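Local structure of dTDP-4-dehydrorhamnose reductase (2GGS) at residues 44-49 with 85-90; 106-111 with 246-251; 150-155 with 180-185. The protein binds NADPH and probably reduces dTDP-4-dehydrorhamnose, as expected for an RmlD-type member of the extended short-chain dehydrogenase/reductase family. All blocks are in the same frame, centred on the assembly; numbering follows the deposited sequence.

Interactions 2 and 3 lie side by side and touch, near the nicotinamide of NADPH, their centres about 9 Å apart, whereas interaction 1 lies toward the adenine end, with its centre about 25 Å from that of interaction 2 and 26 Å from that of interaction 3. Strands 101-107 and 147-151 are neighbours in the central parallel sheet, and the loops leaving them carry interactions 2 and 3. D108 OD2 joins the two, 2.7 Å from S152 OG in a probable hydrogen bond; the backbones meet as well, Y246 O standing 2.8 Å from Y180 N. Along the chain, interaction 3 is nested inside the loop that interaction 2 closes, and helix 77-97 of interaction 1 leads into strand 101-107.

Interaction 1 (44-49 with 85-90)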
loop_
_atom_site.group_PDB
_atom_site.type_symbol
_atom_site.label_atom_id
_atom_site.label_comp_id
_atom_site.label_asym_id
_atom_site.label_seq_id
_atom_site.Cartn_x
_atom_site.Cartn_y
_atom_site.Cartn_z
ATOM N N THR A 44 -3.594 -15.200 8.550
ATOM C CA THR A 44 -4.796 -15.357 9.406
ATOM C C THR A 44 -4.753 -16.657 10.241
ATOM O O THR A 44 -5.643 -16.899 11.057
ATOM C CB THR A 44 -6.123 -15.264 8.624
ATOM O OG1 THR A 44 -6.260 -16.385 7.741
ATOM C CG2 THR A 44 -6.217 -13.917 7.822
ATOM N N ASP A 45 -3.738 -17.468 10.035
ATOM C CA ASP A 45 -3.468 -18.624 10.914
ATOM C C ASP A 45 -2.507 -18.121 12.003
ATOM O O ASP A 45 -1.280 -18.289 11.911
ATOM C CB ASP A 45 -2.911 -19.808 10.097
ATOM C CG ASP A 45 -2.655 -21.066 10.957
ATOM O OD1 ASP A 45 -2.665 -20.991 12.203
ATOM O OD2 ASP A 45 -2.404 -22.123 10.362
ATOM N N PHE A 46 -3.069 -17.484 13.030
ATOM C CA PHE A 46 -2.250 -16.729 13.979
ATOM C C PHE A 46 -1.141 -17.524 14.692
ATOM O O PHE A 46 -0.019 -17.043 14.774
ATOM C CB PHE A 46 -3.077 -15.858 14.953
ATOM C CG PHE A 46 -4.115 -14.967 14.270
ATOM C CD1 PHE A 46 -3.809 -14.256 13.093
ATOM C CD2 PHE A 46 -5.387 -14.809 14.826
ATOM C CE1 PHE A 46 -4.782 -13.445 12.469
ATOM C CE2 PHE A 46 -6.360 -13.985 14.232
ATOM C CZ PHE A 46 -6.045 -13.303 13.035
ATOM N N PRO A 47 -1.418 -18.763 15.167
ATOM C CA PRO A 47 -0.302 -19.454 15.815
ATOM C C PRO A 47 0.838 -19.771 14.858
ATOM O O PRO A 47 2.014 -19.655 15.267
ATOM C CB PRO A 47 -0.956 -20.751 16.363
ATOM C CG PRO A 47 -2.425 -20.419 16.426
ATOM C CD PRO A 47 -2.653 -19.575 15.202
ATOM N N ARG A 48 0.503 -20.107 13.612
ATOM C CA ARG A 48 1.508 -20.423 12.575
ATOM C C ARG A 48 2.318 -19.164 12.224
ATOM O O ARG A 48 3.545 -19.231 12.075
ATOM C CB ARG A 48 0.877 -21.037 11.337
ATOM C CG ARG A 48 0.613 -22.535 11.481
ATOM C CD ARG A 48 0.501 -23.248 10.137
ATOM N NE ARG A 48 -0.201 -24.525 10.261
ATOM C CZ ARG A 48 -0.623 -25.255 9.230
ATOM N NH1 ARG A 48 -0.383 -24.857 7.985
ATOM N NH2 ARG A 48 -1.269 -26.398 9.442
ATOM N N LEU A 49 1.621 -18.034 12.130
ATOM C CA LEU A 49 2.286 -16.724 11.935
ATOM C C LEU A 49 3.293 -16.406 13.036
ATOM O O LEU A 49 4.472 -16.117 12.752
ATOM C CB LEU A 49 1.240 -15.611 11.807
ATOM C CG LEU A 49 1.756 -14.166 11.870
ATOM C CD1 LEU A 49 2.622 -13.906 10.620
ATOM C CD2 LEU A 49 0.571 -13.221 11.937
ATOM N N ALA A 85 -6.469 -6.122 9.950
ATOM C CA ALA A 85 -6.357 -5.640 11.319
ATOM C C ALA A 85 -5.784 -6.709 12.260
ATOM O O ALA A 85 -4.686 -6.562 12.809
ATOM C CB ALA A 85 -7.704 -5.105 11.829
ATOM N N GLU A 86 -6.494 -7.830 12.426
ATOM C CA GLU A 86 -6.121 -8.722 13.528
ATOM C C GLU A 86 -4.725 -9.353 13.347
ATOM O O GLU A 86 -4.031 -9.525 14.318
ATOM C CB GLU A 86 -7.187 -9.826 13.708
ATOM C CG GLU A 86 -7.128 -10.454 15.106
ATOM C CD GLU A 86 -8.360 -11.283 15.420
ATOM O OE1 GLU A 86 -9.162 -11.538 14.493
ATOM O OE2 GLU A 86 -8.492 -11.671 16.600
ATOM N N ALA A 87 -4.324 -9.667 12.116
ATOM C CA ALA A 87 -3.004 -10.262 11.853
ATOM C C ALA A 87 -1.915 -9.359 12.383
ATOM O O ALA A 87 -0.876 -9.839 12.857
ATOM C CB ALA A 87 -2.796 -10.557 10.358
ATOM N N VAL A 88 -2.167 -8.033 12.291
ATOM C CA VAL A 88 -1.177 -7.052 12.746
ATOM C C VAL A 88 -0.920 -7.213 14.241
ATOM O O VAL A 88 0.220 -7.062 14.699
ATOM C CB VAL A 88 -1.586 -5.596 12.402
ATOM C CG1 VAL A 88 -0.467 -4.619 12.855
ATOM C CG2 VAL A 88 -1.827 -5.452 10.918
ATOM N N ARG A 89 -1.975 -7.506 15.017
ATOM C CA ARG A 89 -1.801 -7.710 16.449
ATOM C C ARG A 89 -0.777 -8.835 16.699
ATOM O O ARG A 89 0.103 -8.764 17.590
ATOM C CB ARG A 89 -3.130 -8.041 17.123
ATOM C CG ARG A 89 -2.927 -8.129 18.645
ATOM C CD ARG A 89 -4.242 -8.168 19.418
ATOM N NE ARG A 89 -4.740 -9.526 19.591
ATOM C CZ ARG A 89 -4.410 -10.335 20.590
ATOM N NH1 ARG A 89 -3.532 -9.953 21.520
ATOM N NH2 ARG A 89 -4.939 -11.548 20.634
ATOM N N HIS A 90 -0.878 -9.870 15.895
ATOM C CA HIS A 90 -0.026 -11.023 16.082
ATOM C C HIS A 90 1.390 -10.818 15.535
ATOM O O HIS A 90 2.344 -11.316 16.082
ATOM C CB HIS A 90 -0.736 -12.248 15.497
ATOM C CG HIS A 90 -1.982 -12.584 16.244
ATOM N ND1 HIS A 90 -1.948 -13.303 17.420
ATOM C CD2 HIS A 90 -3.285 -12.270 16.031
ATOM C CE1 HIS A 90 -3.181 -13.444 17.883
ATOM N NE2 HIS A 90 -4.010 -12.813 17.076
#
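F46 and H90 lie almost flat on one another, an offset stack with ring centroids 4.1 Å apart and planes only 13° from parallel. The overlap is shifted toward the root of the phenylalanine: CB of F46 sits over the middle of the imidazole, 3.6 Å from its centroid, in a CH-pi contact, while CD2 of H90 lies over the F46 ring nearer its rim, 3.3 Å from CG. T44 O takes the opposite face of the phenyl, over its centre, so the ring is held between the backbone of its own segment and the histidine. F46 has CG anti to its carbonyl carbon (chi1 -50°), and the far end of the ring runs on to the preceding turn of the other helix. There CZ touches CB and CG of E86, and CE2 comes 3.6 Å from its CD; the carboxylate plane is turned 53° from the ring. CE1 rests against CA of A87. One turn along, L49 reaches across with CD2, 3.9 Å from CB of H90 and also close to A87 O. The imidazole's rotation is probably steadied by ND1, which hydrogen-bonds to E50. This is helix-to-helix packing in the Rossmann fold: the start of helix 46-56 lies against helix 77-97, which has helix 129-141 on another side, and L43, an NADPH-binding residue, packs against L49 and A87 next to the contact.

Interaction 2 (106-111 with 246-251); sequences STDYVF and YDSSLD. With NDP (NADPH dihydro-nicotinamide-adenine-dinucleotide phosphate), chain C.
The Y109 ring meets S248 at its edge, where OG lies near the ring plane, 3.8 Å from CE1. The F111 ring carries CG2 of its neighbour V110 over one face, toward the rim, and receives CD2 of L250 obliquely, 3.9 Å from CE2; the F111 and L250 side chains cross at about a right angle. The third flat group is the carboxylate of D108. S248 OG donates to D108 OD2 over 2.7 Å, arriving from above, 50° out of the carboxylate plane, and S152 OG bonds to the same oxygen, so two serines grip one buried acceptor. D108 CG sits between its backbone N and carbonyl carbon (chi1 62°), which sets the carboxylate toward S248. CB of D108 packs 3.7 Å from CD2 of L250. Each segment is also braced internally. T107 OG1 accepts from Y109 N in an ST turn at 3.1 Å, and D247 OD1 takes both N and OG of S249, the former closing an Asx turn. The cofactor borders the contact at T107, whose OG1 is 3.5 Å from C5N of NADPH. Strand 101-107 thus ends beside the nicotinamide and turns into a short 3-10 segment, over which the loop between strand 231-234 and helix 253-258 is laid; Y130 of helix 129-141 packs on T107 and Y109, and strand 180-181 adjoins D108 and S248 through Y181.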
loop_
_atom_site.group_PDB
_atom_site.type_symbol
_atom_site.label_atom_id
_atom_site.label_comp_id
_atom_site.label_asym_id
_atom_site.label_seq_id
_atom_site.Cartn_x
_atom_site.Cartn_y
_atom_site.Cartn_z
ATOM N N SER A 106 0.280 1.316 5.553
ATOM C CA SER A 106 -1.106 1.699 5.663
ATOM C C SER A 106 -1.561 2.541 4.457
ATOM O O SER A 106 -0.889 2.574 3.417
ATOM C CB SER A 106 -1.384 2.385 7.010
ATOM O OG SER A 106 -2.785 2.556 7.262
ATOM N N THR A 107 -2.727 3.161 4.592
ATOM C CA THR A 107 -3.458 3.696 3.426
ATOM C C THR A 107 -4.060 5.082 3.658
ATOM O O THR A 107 -4.516 5.413 4.753
ATOM C CB THR A 107 -4.575 2.691 2.957
ATOM O OG1 THR A 107 -5.297 3.236 1.836
ATOM C CG2 THR A 107 -5.556 2.379 4.106
ATOM N N ASP A 108 -4.128 5.854 2.569
ATOM C CA ASP A 108 -4.847 7.109 2.512
ATOM C C ASP A 108 -6.362 6.965 2.713
ATOM O O ASP A 108 -7.031 7.924 3.084
ATOM C CB ASP A 108 -4.514 7.833 1.181
ATOM C CG ASP A 108 -4.943 7.063 -0.061
ATOM O OD1 ASP A 108 -4.972 5.802 -0.052
ATOM O OD2 ASP A 108 -5.229 7.731 -1.085
ATOM N N TYR A 109 -6.911 5.743 2.498
ATOM C CA TYR A 109 -8.343 5.508 2.737
ATOM C C TYR A 109 -8.715 5.444 4.232
ATOM O O TYR A 109 -9.870 5.265 4.566
ATOM C CB TYR A 109 -8.852 4.240 1.995
ATOM C CG TYR A 109 -9.044 4.434 0.510
ATOM C CD1 TYR A 109 -8.432 5.528 -0.171
ATOM C CD2 TYR A 109 -9.850 3.565 -0.231
ATOM C CE1 TYR A 109 -8.616 5.715 -1.547
ATOM C CE2 TYR A 109 -10.027 3.746 -1.624
ATOM C CZ TYR A 109 -9.404 4.822 -2.262
ATOM O OH TYR A 109 -9.549 5.028 -3.629
ATOM N N VAL A 110 -7.744 5.587 5.136
ATOM C CA VAL A 110 -8.146 5.833 6.535
ATOM C C VAL A 110 -8.764 7.219 6.736
ATOM O O VAL A 110 -9.350 7.446 7.782
ATOM C CB VAL A 110 -7.014 5.640 7.589
ATOM C CG1 VAL A 110 -6.351 4.228 7.481
ATOM C CG2 VAL A 110 -5.973 6.786 7.518
ATOM N N PHE A 111 -8.610 8.135 5.766
ATOM C CA PHE A 111 -9.189 9.509 5.886
ATOM C C PHE A 111 -10.527 9.646 5.165
ATOM O O PHE A 111 -10.801 8.894 4.218
ATOM C CB PHE A 111 -8.185 10.543 5.360
ATOM C CG PHE A 111 -6.888 10.553 6.125
ATOM C CD1 PHE A 111 -6.829 11.111 7.406
ATOM C CD2 PHE A 111 -5.725 9.993 5.572
ATOM C CE1 PHE A 111 -5.627 11.095 8.143
ATOM C CE2 PHE A 111 -4.506 10.010 6.268
ATOM C CZ PHE A 111 -4.455 10.550 7.564
ATOM N N TYR A 246 -13.358 11.524 -1.312
ATOM C CA TYR A 246 -13.245 12.511 -2.408
ATOM C C TYR A 246 -11.810 12.956 -2.714
ATOM O O TYR A 246 -11.377 12.882 -3.856
ATOM C CB TYR A 246 -14.102 13.738 -2.120
ATOM C CG TYR A 246 -13.983 14.781 -3.207
ATOM C CD1 TYR A 246 -14.483 14.532 -4.487
ATOM C CD2 TYR A 246 -13.338 15.983 -2.969
ATOM C CE1 TYR A 246 -14.358 15.482 -5.506
ATOM C CE2 TYR A 246 -13.206 16.945 -3.981
ATOM C CZ TYR A 246 -13.730 16.678 -5.239
ATOM O OH TYR A 246 -13.634 17.619 -6.251
ATOM N N ASP A 247 -11.094 13.403 -1.698
ATOM C CA ASP A 247 -9.704 13.808 -1.831
ATOM C C ASP A 247 -8.898 13.156 -0.737
ATOM O O ASP A 247 -8.828 13.671 0.392
ATOM C CB ASP A 247 -9.545 15.336 -1.763
ATOM C CG ASP A 247 -8.134 15.774 -2.039
ATOM O OD1 ASP A 247 -7.220 14.918 -2.001
ATOM O OD2 ASP A 247 -7.906 16.975 -2.326
ATOM N N SER A 248 -8.283 12.028 -1.064
ATOM C CA SER A 248 -7.456 11.317 -0.051
ATOM C C SER A 248 -5.962 11.606 -0.248
ATOM O O SER A 248 -5.084 10.940 0.303
ATOM C CB SER A 248 -7.778 9.812 -0.099
ATOM O OG SER A 248 -7.401 9.265 -1.336
ATOM N N SER A 249 -5.644 12.668 -1.006
ATOM C CA SER A 249 -4.244 12.958 -1.231
ATOM C C SER A 249 -3.534 13.112 0.112
ATOM O O SER A 249 -4.145 13.570 1.103
ATOM C CB SER A 249 -4.074 14.231 -2.079
ATOM O OG SER A 249 -4.724 15.310 -1.467
ATOM N N LEU A 250 -2.254 12.716 0.132
ATOM C CA LEU A 250 -1.408 12.837 1.335
ATOM C C LEU A 250 -0.378 13.935 1.214
ATOM O O LEU A 250 0.149 14.183 0.137
ATOM C CB LEU A 250 -0.661 11.527 1.626
ATOM C CG LEU A 250 -1.575 10.313 1.779
ATOM C CD1 LEU A 250 -0.596 9.149 2.159
ATOM C CD2 LEU A 250 -2.628 10.592 2.854
ATOM N N ASP A 251 -0.103 14.569 2.345
ATOM C CA ASP A 251 0.999 15.511 2.458
ATOM C C ASP A 251 2.221 14.739 2.920
ATOM O O ASP A 251 2.245 14.238 4.045
ATOM C CB ASP A 251 0.615 16.656 3.411
ATOM C CG ASP A 251 1.748 17.663 3.595
ATOM O OD1 ASP A 251 2.879 17.422 3.147
ATOM O OD2 ASP A 251 1.507 18.697 4.237
HETATM P PA NDP C . -1.438 -6.355 -3.330
HETATM O O1A NDP C . -2.891 -6.561 -3.439
HETATM O O2A NDP C . -0.730 -6.348 -4.633
HETATM O O5B NDP C . -0.755 -7.440 -2.406
HETATM C C5B NDP C . -1.433 -7.954 -1.274
HETATM C C4B NDP C . -0.464 -8.912 -0.630
HETATM O O4B NDP C . -1.049 -9.345 0.601
HETATM C C3B NDP C . -0.142 -10.120 -1.495
HETATM O O3B NDP C . 1.227 -10.398 -1.378
HETATM C C2B NDP C . -0.968 -11.215 -0.808
HETATM O O2B NDP C . -0.330 -12.440 -1.004
HETATM C C1B NDP C . -0.867 -10.752 0.639
HETATM N N9A NDP C . -1.919 -11.354 1.463
HETATM C C8A NDP C . -3.254 -11.089 1.420
HETATM N N7A NDP C . -3.879 -11.885 2.334
HETATM C C5A NDP C . -2.939 -12.636 2.933
HETATM C C6A NDP C . -3.006 -13.624 3.923
HETATM N N6A NDP C . -4.214 -14.052 4.386
HETATM N N1A NDP C . -1.828 -14.218 4.286
HETATM C C2A NDP C . -0.593 -13.881 3.746
HETATM N N3A NDP C . -0.541 -12.921 2.764
HETATM C C4A NDP C . -1.695 -12.330 2.376
HETATM O O3 NDP C . -1.322 -4.988 -2.465
HETATM P PN NDP C . -0.252 -3.788 -2.677
HETATM O O1N NDP C . 1.105 -4.238 -2.893
HETATM O O2N NDP C . -0.940 -2.918 -3.658
HETATM O O5D NDP C . -0.404 -3.065 -1.258
HETATM C C5D NDP C . 0.648 -3.131 -0.301
HETATM C C4D NDP C . 0.263 -2.439 1.001
HETATM O O4D NDP C . -0.013 -1.087 0.716
HETATM C C3D NDP C . -0.986 -3.000 1.674
HETATM O O3D NDP C . -0.748 -2.825 3.045
HETATM C C2D NDP C . -2.092 -2.079 1.220
HETATM O O2D NDP C . -3.166 -2.097 2.143
HETATM C C1D NDP C . -1.312 -0.741 1.202
HETATM N N1N NDP C . -1.960 0.226 0.308
HETATM C C2N NDP C . -2.291 -0.192 -0.953
HETATM C C3N NDP C . -2.727 0.699 -1.923
HETATM C C7N NDP C . -3.068 0.180 -3.282
HETATM O O7N NDP C . -3.729 1.033 -4.188
HETATM N N7N NDP C . -2.759 -1.073 -3.610
HETATM C C4N NDP C . -2.866 2.177 -1.607
HETATM C C5N NDP C . -2.514 2.541 -0.184
HETATM C C6N NDP C . -2.066 1.547 0.695
HETATM P P2B NDP C . -0.874 -13.550 -2.110
HETATM O O1X NDP C . 0.311 -14.413 -2.277
HETATM O O2X NDP C . -1.290 -12.835 -3.351
HETATM O O3X NDP C . -2.101 -14.308 -1.539
#

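Interaction 3 (150-155 with 180-185); sequences RTSGIF and YYSPIS. With NDP (NADPH dihydro-nicotinamide-adenine-dinucleotide phosphate), chain C.
The nicotinamide end of the NADPH pocket is bordered here by the loop that leaves strand 147-151 of the Rossmann sheet, with segment 180-185 packed against it. S152 OG, anti to its backbone N (chi1 173°), accepts from S182 N at 3.0 Å and also bonds to D108. Further on, S152 O takes a weak, long bond from I184 N, and F155 N donates to I184 O over 3.1 Å, alongside a single bridge between F155 and S185. G153 has a positive phi (56°), and CA of G153 lies 3.6 Å from CE2 of Y181; a CB would run into that ring. Over the centre of one Y181 face sits CD of P183, while a water links Y181 OH to G153 O. F155 turns its ring across the other segment: CA of S185 stands over the face centre, 3.8 Å from the centroid and 11° off its normal, and CE1 reaches CB of P183. An alanine in place of F155 would probably leave CA of S185 and CB of P183 without their aromatic partner and open a gap ahead of helix 186-199. That helix starts right after S185, whose OG caps K188 N and bonds to D267. On the cofactor side, I154 CD1 approaches O4D of NADPH to 3.3 Å, and G153 N stands equally close to C4N. Backbone atoms past the end of a sheet strand bordering the nicotinamide, with an isoleucine against its ribose, are consistent with the Rossmann-type NADPH site of extended short-chain dehydrogenases/reductases.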
loop_
_atom_site.group_PDB
_atom_site.type_symbol
_atom_site.label_atom_id
_atom_site.label_comp_id
_atom_site.label_asym_id
_atom_site.label_seq_id
_atom_site.Cartn_x
_atom_site.Cartn_y
_atom_site.Cartn_z
ATOM N N ARG A 150 2.005 5.502 5.737
ATOM C CA ARG A 150 0.744 5.592 4.983
ATOM C C ARG A 150 1.090 5.956 3.540
ATOM O O ARG A 150 1.910 6.828 3.286
ATOM C CB ARG A 150 -0.188 6.647 5.535
ATOM C CG ARG A 150 -0.579 6.442 6.999
ATOM C CD ARG A 150 -1.890 7.196 7.308
ATOM N NE ARG A 150 -2.322 7.068 8.701
ATOM C CZ ARG A 150 -2.229 8.049 9.606
ATOM N NH1 ARG A 150 -1.696 9.239 9.278
ATOM N NH2 ARG A 150 -2.658 7.842 10.842
ATOM N N THR A 151 0.425 5.300 2.607
ATOM C CA THR A 151 0.684 5.555 1.175
ATOM C C THR A 151 -0.647 5.564 0.415
ATOM O O THR A 151 -1.721 5.317 1.004
ATOM C CB THR A 151 1.730 4.582 0.622
ATOM O OG1 THR A 151 2.206 5.003 -0.666
ATOM C CG2 THR A 151 1.172 3.188 0.521
ATOM N N SER A 152 -0.573 5.841 -0.879
ATOM C CA SER A 152 -1.771 6.094 -1.680
ATOM C C SER A 152 -1.587 5.489 -3.068
ATOM O O SER A 152 -0.554 5.693 -3.687
ATOM C CB SER A 152 -1.991 7.607 -1.793
ATOM O OG SER A 152 -3.029 7.924 -2.687
ATOM N N GLY A 153 -2.602 4.780 -3.568
ATOM C CA GLY A 153 -2.662 4.470 -4.995
ATOM C C GLY A 153 -1.447 3.743 -5.534
ATOM O O GLY A 153 -0.982 4.009 -6.639
ATOM N N ILE A 154 -0.928 2.760 -4.782
ATOM C CA ILE A 154 0.187 1.966 -5.286
ATOM C C ILE A 154 -0.167 1.336 -6.612
ATOM O O ILE A 154 -1.192 0.645 -6.722
ATOM C CB ILE A 154 0.609 0.818 -4.326
ATOM C CG1 ILE A 154 1.003 1.370 -2.944
ATOM C CG2 ILE A 154 1.790 0.036 -4.920
ATOM C CD1 ILE A 154 1.359 0.235 -1.929
ATOM N N PHE A 155 0.718 1.517 -7.588
ATOM C CA PHE A 155 0.511 0.890 -8.900
ATOM C C PHE A 155 1.729 0.196 -9.467
ATOM O O PHE A 155 2.861 0.613 -9.301
ATOM C CB PHE A 155 -0.084 1.871 -9.910
ATOM C CG PHE A 155 0.869 3.003 -10.303
ATOM C CD1 PHE A 155 0.812 4.214 -9.624
ATOM C CD2 PHE A 155 1.773 2.847 -11.349
ATOM C CE1 PHE A 155 1.684 5.269 -9.951
ATOM C CE2 PHE A 155 2.645 3.913 -11.715
ATOM C CZ PHE A 155 2.596 5.118 -11.015
ATOM N N TYR A 180 -9.461 13.017 -5.900
ATOM C CA TYR A 180 -7.994 13.235 -5.920
ATOM C C TYR A 180 -7.434 12.073 -5.127
ATOM O O TYR A 180 -7.984 11.737 -4.065
ATOM C CB TYR A 180 -7.639 14.575 -5.364
ATOM C CG TYR A 180 -8.258 15.689 -6.197
ATOM C CD1 TYR A 180 -9.563 16.065 -5.973
ATOM C CD2 TYR A 180 -7.520 16.340 -7.194
ATOM C CE1 TYR A 180 -10.157 17.041 -6.717
ATOM C CE2 TYR A 180 -8.114 17.371 -7.977
ATOM C CZ TYR A 180 -9.433 17.706 -7.708
ATOM O OH TYR A 180 -10.069 18.715 -8.417
ATOM N N TYR A 181 -6.271 11.581 -5.496
ATOM C CA TYR A 181 -5.304 11.070 -4.549
ATOM C C TYR A 181 -3.830 11.275 -4.867
ATOM O O TYR A 181 -3.493 12.206 -5.602
ATOM C CB TYR A 181 -5.666 9.534 -4.542
ATOM C CG TYR A 181 -5.347 8.732 -5.840
ATOM C CD1 TYR A 181 -5.461 9.315 -7.125
ATOM C CD2 TYR A 181 -4.987 7.384 -5.768
ATOM C CE1 TYR A 181 -5.158 8.607 -8.287
ATOM C CE2 TYR A 181 -4.710 6.641 -6.930
ATOM C CZ TYR A 181 -4.790 7.254 -8.191
ATOM O OH TYR A 181 -4.466 6.523 -9.319
ATOM N N SER A 182 -2.945 10.423 -4.324
ATOM C CA SER A 182 -1.523 10.640 -4.494
ATOM C C SER A 182 -0.763 9.355 -4.946
ATOM O O SER A 182 0.047 8.810 -4.199
ATOM C CB SER A 182 -0.907 11.215 -3.194
ATOM O OG SER A 182 -1.371 10.510 -2.093
ATOM N N PRO A 183 -0.999 8.926 -6.191
ATOM C CA PRO A 183 -0.506 7.613 -6.621
ATOM C C PRO A 183 1.027 7.561 -6.646
ATOM O O PRO A 183 1.681 8.514 -7.095
ATOM C CB PRO A 183 -1.078 7.471 -8.039
ATOM C CG PRO A 183 -1.291 8.925 -8.505
ATOM C CD PRO A 183 -1.771 9.607 -7.256
ATOM N N ILE A 184 1.598 6.463 -6.156
ATOM C CA ILE A 184 3.024 6.221 -6.198
ATOM C C ILE A 184 3.247 4.859 -6.831
ATOM O O ILE A 184 2.473 3.916 -6.568
ATOM C CB ILE A 184 3.629 6.309 -4.745
ATOM C CG1 ILE A 184 5.173 6.214 -4.722
ATOM C CG2 ILE A 184 2.906 5.257 -3.765
ATOM C CD1 ILE A 184 5.755 6.532 -3.344
ATOM N N SER A 185 4.263 4.728 -7.676
ATOM C CA SER A 185 4.595 3.400 -8.223
ATOM C C SER A 185 5.112 2.505 -7.129
ATOM O O SER A 185 5.753 2.960 -6.169
ATOM C CB SER A 185 5.628 3.447 -9.338
ATOM O OG SER A 185 6.847 3.984 -8.856
HETATM P PA NDP C . -1.438 -6.355 -3.330
HETATM O O1A NDP C . -2.891 -6.561 -3.439
HETATM O O2A NDP C . -0.730 -6.348 -4.633
HETATM O O5B NDP C . -0.755 -7.440 -2.406
HETATM C C5B NDP C . -1.433 -7.954 -1.274
HETATM C C4B NDP C . -0.464 -8.912 -0.630
HETATM O O4B NDP C . -1.049 -9.345 0.601
HETATM C C3B NDP C . -0.142 -10.120 -1.495
HETATM O O3B NDP C . 1.227 -10.398 -1.378
HETATM C C2B NDP C . -0.968 -11.215 -0.808
HETATM O O2B NDP C . -0.330 -12.440 -1.004
HETATM C C1B NDP C . -0.867 -10.752 0.639
HETATM N N9A NDP C . -1.919 -11.354 1.463
HETATM C C8A NDP C . -3.254 -11.089 1.420
HETATM N N7A NDP C . -3.879 -11.885 2.334
HETATM C C5A NDP C . -2.939 -12.636 2.933
HETATM C C6A NDP C . -3.006 -13.624 3.923
HETATM N N6A NDP C . -4.214 -14.052 4.386
HETATM N N1A NDP C . -1.828 -14.218 4.286
HETATM C C2A NDP C . -0.593 -13.881 3.746
HETATM N N3A NDP C . -0.541 -12.921 2.764
HETATM C C4A NDP C . -1.695 -12.330 2.376
HETATM O O3 NDP C . -1.322 -4.988 -2.465
HETATM P PN NDP C . -0.252 -3.788 -2.677
HETATM O O1N NDP C . 1.105 -4.238 -2.893
HETATM O O2N NDP C . -0.940 -2.918 -3.658
HETATM O O5D NDP C . -0.404 -3.065 -1.258
HETATM C C5D NDP C . 0.648 -3.131 -0.301
HETATM C C4D NDP C . 0.263 -2.439 1.001
HETATM O O4D NDP C . -0.013 -1.087 0.716
HETATM C C3D NDP C . -0.986 -3.000 1.674
HETATM O O3D NDP C . -0.748 -2.825 3.045
HETATM C C2D NDP C . -2.092 -2.079 1.220
HETATM O O2D NDP C . -3.166 -2.097 2.143
HETATM C C1D NDP C . -1.312 -0.741 1.202
HETATM N N1N NDP C . -1.960 0.226 0.308
HETATM C C2N NDP C . -2.291 -0.192 -0.953
HETATM C C3N NDP C . -2.727 0.699 -1.923
HETATM C C7N NDP C . -3.068 0.180 -3.282
HETATM O O7N NDP C . -3.729 1.033 -4.188
HETATM N N7N NDP C . -2.759 -1.073 -3.610
HETATM C C4N NDP C . -2.866 2.177 -1.607
HETATM C C5N NDP C . -2.514 2.541 -0.184
HETATM C C6N NDP C . -2.066 1.547 0.695
HETATM P P2B NDP C . -0.874 -13.550 -2.110
HETATM O O1X NDP C . 0.311 -14.413 -2.277
HETATM O O2X NDP C . -1.290 -12.835 -3.351
HETATM O O3X NDP C . -2.101 -14.308 -1.539
HETATM O O HOH W 1 -3.132 4.276 -8.646
#